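Local coordinates for protein soluble lytic murein transglycosylase (Pseudomonas aeruginosa, PDB 5OHU) that cleaves the glycan strands of cell-wall peptidoglycan as a lytic transglycosylase, both from strand ends and within strands, at residues Ser341-Gln352 and Leu364-Tyr375. Residues are numbered along the deposited sequence; the frame is centred on the assembly and turned at random.
Sequences SRWRYWQARSLQ and LYQKLAGERDFY
Tyr375 lays its ring on the first turn of helix 341-352. Its CB meets Ser341 O at 3.5 Å; CG and CD2 run beneath Arg342 CA, which stands over the ring centre in a CH-pi contact, 3.5 Å from the centroid. CD1 borders Tyr345 CB, CE1 comes to 3.9 Å from Trp346 NE1, hydrogen-bonded to Glu600, and CE2 and CZ lie under Arg342 CB. The opposite face is taken by Phe374. At the tip, Arg342 NE donates to Tyr375 OH (3.0 Å) in the guanidinium plane, the arginine folding back through its bent chi3 (-62°); Glu600 and Gln612 also bond this hydroxyl. Beside the ring, Ser341 OG donates to the syn lone pair of Asp373 OD2 (2.7 Å), while Asp373 OD1 caps Gly376 N. Leu368 CD1 lies over one guanidinium face of Arg344, toward the NH1 rim; Arg344 NH2 meets Glu371 OE1 at 3.1 Å, from above the carboxylate plane, in a salt bridge. Farther along, Ala348 CB sits over the Tyr365 ring, whose OH donates to Gln352 OE1 (2.5 Å). Both tyrosines are knobs in holes of helix 341-352: Tyr365 docks helix 364-368 antiparallel (155°), Tyr375 the start of helix 374-383, consistent with the helical superhelix of Slt70-like transglycosylases.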
loop_
_atom_site.group_PDB
_atom_site.type_symbol
_atom_site.label_atom_id
_atom_site.label_comp_id
_atom_site.label_asym_id
_atom_site.label_seq_id
_atom_site.Cartn_x
_atom_site.Cartn_y
_atom_site.Cartn_z
ATOM N N SER A 341 -0.040 19.250 5.029
ATOM C CA SER A 341 0.207 19.652 6.406
ATOM C C SER A 341 1.659 19.426 6.797
ATOM O O SER A 341 2.202 20.180 7.603
ATOM C CB SER A 341 -0.719 18.882 7.341
ATOM O OG SER A 341 -0.646 17.496 7.054
ATOM N N ARG A 342 2.304 18.403 6.225
ATOM C CA ARG A 342 3.713 18.133 6.490
ATOM C C ARG A 342 4.592 19.342 6.174
ATOM O O ARG A 342 5.346 19.827 7.032
ATOM C CB ARG A 342 4.169 16.913 5.682
ATOM C CG ARG A 342 5.670 16.691 5.770
ATOM C CD ARG A 342 6.115 15.542 4.915
ATOM N NE ARG A 342 5.507 14.293 5.363
ATOM C CZ ARG A 342 4.896 13.449 4.540
ATOM N NH1 ARG A 342 4.815 13.747 3.245
ATOM N NH2 ARG A 342 4.373 12.331 5.012
ATOM N N TRP A 343 4.528 19.842 4.950
ATOM C CA TRP A 343 5.476 20.896 4.615
ATOM C C TRP A 343 5.007 22.267 5.060
ATOM O O TRP A 343 5.847 23.163 5.221
ATOM C CB TRP A 343 5.810 20.866 3.119
ATOM C CG TRP A 343 6.459 19.567 2.825
ATOM C CD1 TRP A 343 5.976 18.534 2.044
ATOM C CD2 TRP A 343 7.666 19.091 3.414
ATOM N NE1 TRP A 343 6.837 17.469 2.101
ATOM C CE2 TRP A 343 7.883 17.786 2.929
ATOM C CE3 TRP A 343 8.603 19.654 4.290
ATOM C CZ2 TRP A 343 8.997 17.035 3.293
ATOM C CZ3 TRP A 343 9.695 18.906 4.656
ATOM C CH2 TRP A 343 9.886 17.609 4.159
ATOM N N ARG A 344 3.709 22.446 5.314
ATOM C CA ARG A 344 3.292 23.646 6.037
ATOM C C ARG A 344 3.873 23.630 7.442
ATOM O O ARG A 344 4.369 24.653 7.936
ATOM C CB ARG A 344 1.764 23.754 6.081
ATOM C CG ARG A 344 1.131 24.198 4.758
ATOM C CD ARG A 344 -0.361 24.455 4.896
ATOM N NE ARG A 344 -1.080 23.192 4.770
ATOM C CZ ARG A 344 -2.203 22.875 5.409
ATOM N NH1 ARG A 344 -2.768 23.747 6.235
ATOM N NH2 ARG A 344 -2.756 21.683 5.200
ATOM N N TYR A 345 3.859 22.464 8.091
ATOM C CA TYR A 345 4.474 22.390 9.408
ATOM C C TYR A 345 5.964 22.681 9.330
ATOM O O TYR A 345 6.486 23.480 10.113
ATOM C CB TYR A 345 4.241 21.025 10.071
ATOM C CG TYR A 345 5.033 20.933 11.358
ATOM C CD1 TYR A 345 4.592 21.605 12.513
ATOM C CD2 TYR A 345 6.237 20.223 11.412
ATOM C CE1 TYR A 345 5.318 21.572 13.689
ATOM C CE2 TYR A 345 6.974 20.168 12.585
ATOM C CZ TYR A 345 6.505 20.845 13.721
ATOM O OH TYR A 345 7.234 20.795 14.889
ATOM N N TRP A 346 6.679 22.018 8.415
ATOM C CA TRP A 346 8.129 22.172 8.430
ATOM C C TRP A 346 8.568 23.551 7.947
ATOM O O TRP A 346 9.612 24.040 8.390
ATOM C CB TRP A 346 8.792 21.038 7.647
ATOM C CG TRP A 346 8.845 19.781 8.506
ATOM C CD1 TRP A 346 8.148 18.624 8.319
ATOM C CD2 TRP A 346 9.587 19.607 9.728
ATOM N NE1 TRP A 346 8.431 17.723 9.326
ATOM C CE2 TRP A 346 9.303 18.307 10.210
ATOM C CE3 TRP A 346 10.458 20.422 10.461
ATOM C CZ2 TRP A 346 9.868 17.804 11.395
ATOM C CZ3 TRP A 346 11.031 19.921 11.641
ATOM C CH2 TRP A 346 10.736 18.628 12.090
ATOM N N GLN A 347 7.767 24.228 7.124
ATOM C CA GLN A 347 8.097 25.613 6.804
ATOM C C GLN A 347 8.087 26.486 8.060
ATOM O O GLN A 347 9.040 27.233 8.320
ATOM C CB GLN A 347 7.139 26.172 5.757
ATOM C CG GLN A 347 7.369 27.659 5.544
ATOM C CD GLN A 347 6.638 28.189 4.322
ATOM O OE1 GLN A 347 5.704 28.961 4.444
ATOM N NE2 GLN A 347 7.059 27.753 3.138
ATOM N N ALA A 348 7.009 26.403 8.845
ATOM C CA ALA A 348 6.941 27.148 10.100
ATOM C C ALA A 348 8.055 26.731 11.057
ATOM O O ALA A 348 8.710 27.585 11.665
ATOM C CB ALA A 348 5.573 26.940 10.755
ATOM N N ARG A 349 8.310 25.423 11.176
ATOM C CA ARG A 349 9.239 24.938 12.197
ATOM C C ARG A 349 10.694 25.210 11.821
ATOM O O ARG A 349 11.503 25.584 12.686
ATOM C CB ARG A 349 9.010 23.437 12.463
ATOM C CG ARG A 349 10.041 22.788 13.430
ATOM C CD ARG A 349 9.762 23.288 14.857
ATOM N NE ARG A 349 10.737 22.793 15.829
ATOM C CZ ARG A 349 11.029 23.370 16.998
ATOM N NH1 ARG A 349 10.440 24.494 17.365
ATOM N NH2 ARG A 349 11.930 22.822 17.794
ATOM N N SER A 350 11.049 25.061 10.542
ATOM C CA SER A 350 12.413 25.408 10.153
ATOM C C SER A 350 12.658 26.905 10.292
ATOM O O SER A 350 13.755 27.318 10.680
ATOM C CB SER A 350 12.724 24.924 8.731
ATOM O OG SER A 350 11.886 25.541 7.765
ATOM N N LEU A 351 11.648 27.736 9.999
ATOM C CA LEU A 351 11.793 29.176 10.223
ATOM C C LEU A 351 12.031 29.475 11.706
ATOM O O LEU A 351 12.938 30.234 12.068
ATOM C CB LEU A 351 10.555 29.926 9.699
ATOM C CG LEU A 351 10.619 31.468 9.773
ATOM C CD1 LEU A 351 11.888 32.024 9.090
ATOM C CD2 LEU A 351 9.359 32.157 9.191
ATOM N N GLN A 352 11.237 28.863 12.581
ATOM C CA GLN A 352 11.402 29.074 14.014
ATOM C C GLN A 352 12.787 28.636 14.488
ATOM O O GLN A 352 13.405 29.297 15.333
ATOM C CB GLN A 352 10.289 28.329 14.756
ATOM C CG GLN A 352 10.449 28.289 16.253
ATOM C CD GLN A 352 9.315 27.548 16.946
ATOM O OE1 GLN A 352 8.821 26.533 16.452
ATOM N NE2 GLN A 352 8.919 28.041 18.106
ATOM N N LEU A 364 2.171 31.169 10.762
ATOM C CA LEU A 364 2.299 29.956 9.960
ATOM C C LEU A 364 1.691 28.755 10.686
ATOM O O LEU A 364 0.907 27.993 10.103
ATOM C CB LEU A 364 3.769 29.720 9.608
ATOM C CG LEU A 364 4.409 30.820 8.734
ATOM C CD1 LEU A 364 5.901 30.586 8.563
ATOM C CD2 LEU A 364 3.719 30.950 7.357
ATOM N N TYR A 365 2.005 28.596 11.975
ATOM C CA TYR A 365 1.428 27.495 12.743
ATOM C C TYR A 365 -0.086 27.604 12.828
ATOM O O TYR A 365 -0.786 26.584 12.831
ATOM C CB TYR A 365 2.014 27.467 14.152
ATOM C CG TYR A 365 3.424 26.919 14.286
ATOM C CD1 TYR A 365 3.802 25.713 13.688
ATOM C CD2 TYR A 365 4.384 27.628 15.004
ATOM C CE1 TYR A 365 5.100 25.228 13.820
ATOM C CE2 TYR A 365 5.681 27.150 15.157
ATOM C CZ TYR A 365 6.031 25.955 14.559
ATOM O OH TYR A 365 7.318 25.511 14.720
ATOM N N GLN A 366 -0.611 28.831 12.897
ATOM C CA GLN A 366 -2.044 29.004 13.106
ATOM C C GLN A 366 -2.850 28.503 11.914
ATOM O O GLN A 366 -3.947 27.963 12.087
ATOM C CB GLN A 366 -2.351 30.466 13.407
ATOM C CG GLN A 366 -1.961 30.859 14.814
ATOM C CD GLN A 366 -2.054 32.347 15.054
ATOM O OE1 GLN A 366 -1.898 33.154 14.132
ATOM N NE2 GLN A 366 -2.307 32.724 16.299
ATOM N N LYS A 367 -2.321 28.655 10.701
ATOM C CA LYS A 367 -2.950 28.039 9.540
ATOM C C LYS A 367 -3.103 26.536 9.693
ATOM O O LYS A 367 -3.962 25.937 9.042
ATOM C CB LYS A 367 -2.125 28.307 8.278
ATOM C CG LYS A 367 -1.723 29.748 8.073
ATOM C CD LYS A 367 -0.445 29.839 7.244
ATOM C CE LYS A 367 -0.624 29.291 5.838
ATOM N NZ LYS A 367 0.357 29.903 4.894
ATOM N N LEU A 368 -2.280 25.913 10.528
ATOM C CA LEU A 368 -2.165 24.468 10.601
ATOM C C LEU A 368 -2.941 23.884 11.770
ATOM O O LEU A 368 -3.646 22.885 11.605
ATOM C CB LEU A 368 -0.688 24.084 10.689
ATOM C CG LEU A 368 -0.410 22.708 10.135
ATOM C CD1 LEU A 368 -1.171 22.556 8.839
ATOM C CD2 LEU A 368 1.065 22.581 9.897
ATOM N N ALA A 369 -2.815 24.475 12.959
ATOM C CA ALA A 369 -3.816 24.234 13.982
ATOM C C ALA A 369 -5.195 24.423 13.349
ATOM O O ALA A 369 -5.437 25.400 12.633
ATOM C CB ALA A 369 -3.602 25.178 15.165
ATOM N N GLY A 370 -6.071 23.439 13.546
ATOM C CA GLY A 370 -7.259 23.278 12.737
ATOM C C GLY A 370 -7.220 22.065 11.826
ATOM O O GLY A 370 -8.280 21.603 11.384
ATOM N N GLU A 371 -6.029 21.542 11.523
ATOM C CA GLU A 371 -5.891 20.283 10.806
ATOM C C GLU A 371 -5.917 19.136 11.810
ATOM O O GLU A 371 -5.343 19.235 12.897
ATOM C CB GLU A 371 -4.593 20.256 10.001
ATOM C CG GLU A 371 -4.465 19.074 9.046
ATOM C CD GLU A 371 -4.866 19.422 7.632
ATOM O OE1 GLU A 371 -4.812 20.619 7.274
ATOM O OE2 GLU A 371 -5.226 18.494 6.876
ATOM N N ARG A 372 -6.590 18.046 11.446
ATOM C CA ARG A 372 -6.880 16.985 12.400
ATOM C C ARG A 372 -5.875 15.834 12.346
ATOM O O ARG A 372 -6.180 14.741 12.827
ATOM C CB ARG A 372 -8.296 16.455 12.178
ATOM C CG ARG A 372 -9.341 17.550 12.083
ATOM C CD ARG A 372 -10.655 17.123 12.692
ATOM N NE ARG A 372 -10.491 16.702 14.079
ATOM C CZ ARG A 372 -11.497 16.379 14.888
ATOM N NH1 ARG A 372 -12.748 16.433 14.452
ATOM N NH2 ARG A 372 -11.251 16.005 16.134
ATOM N N ASP A 373 -4.685 16.048 11.794
ATOM C CA ASP A 373 -3.723 14.961 11.664
ATOM C C ASP A 373 -2.485 15.242 12.520
ATOM O O ASP A 373 -2.453 16.188 13.314
ATOM C CB ASP A 373 -3.383 14.722 10.194
ATOM C CG ASP A 373 -2.521 15.818 9.592
ATOM O OD1 ASP A 373 -2.428 16.922 10.165
ATOM O OD2 ASP A 373 -1.945 15.571 8.521
ATOM N N PHE A 374 -1.458 14.410 12.333
ATOM C CA PHE A 374 -0.244 14.490 13.145
ATOM C C PHE A 374 0.381 15.879 13.105
ATOM O O PHE A 374 0.764 16.423 14.145
ATOM C CB PHE A 374 0.752 13.417 12.684
ATOM C CG PHE A 374 2.123 13.524 13.315
ATOM C CD1 PHE A 374 2.335 13.031 14.613
ATOM C CD2 PHE A 374 3.180 14.135 12.644
ATOM C CE1 PHE A 374 3.574 13.111 15.231
ATOM C CE2 PHE A 374 4.440 14.207 13.248
ATOM C CZ PHE A 374 4.633 13.702 14.555
ATOM N N TYR A 375 0.507 16.472 11.909
ATOM C CA TYR A 375 1.159 17.775 11.809
ATOM C C TYR A 375 0.297 18.910 12.373
ATOM O O TYR A 375 0.841 19.941 12.784
ATOM C CB TYR A 375 1.535 18.054 10.349
ATOM C CG TYR A 375 2.560 17.071 9.808
ATOM C CD1 TYR A 375 3.904 17.162 10.179
ATOM C CD2 TYR A 375 2.184 16.031 8.948
ATOM C CE1 TYR A 375 4.851 16.246 9.718
ATOM C CE2 TYR A 375 3.130 15.120 8.473
ATOM C CZ TYR A 375 4.460 15.241 8.851
ATOM O OH TYR A 375 5.387 14.336 8.378
#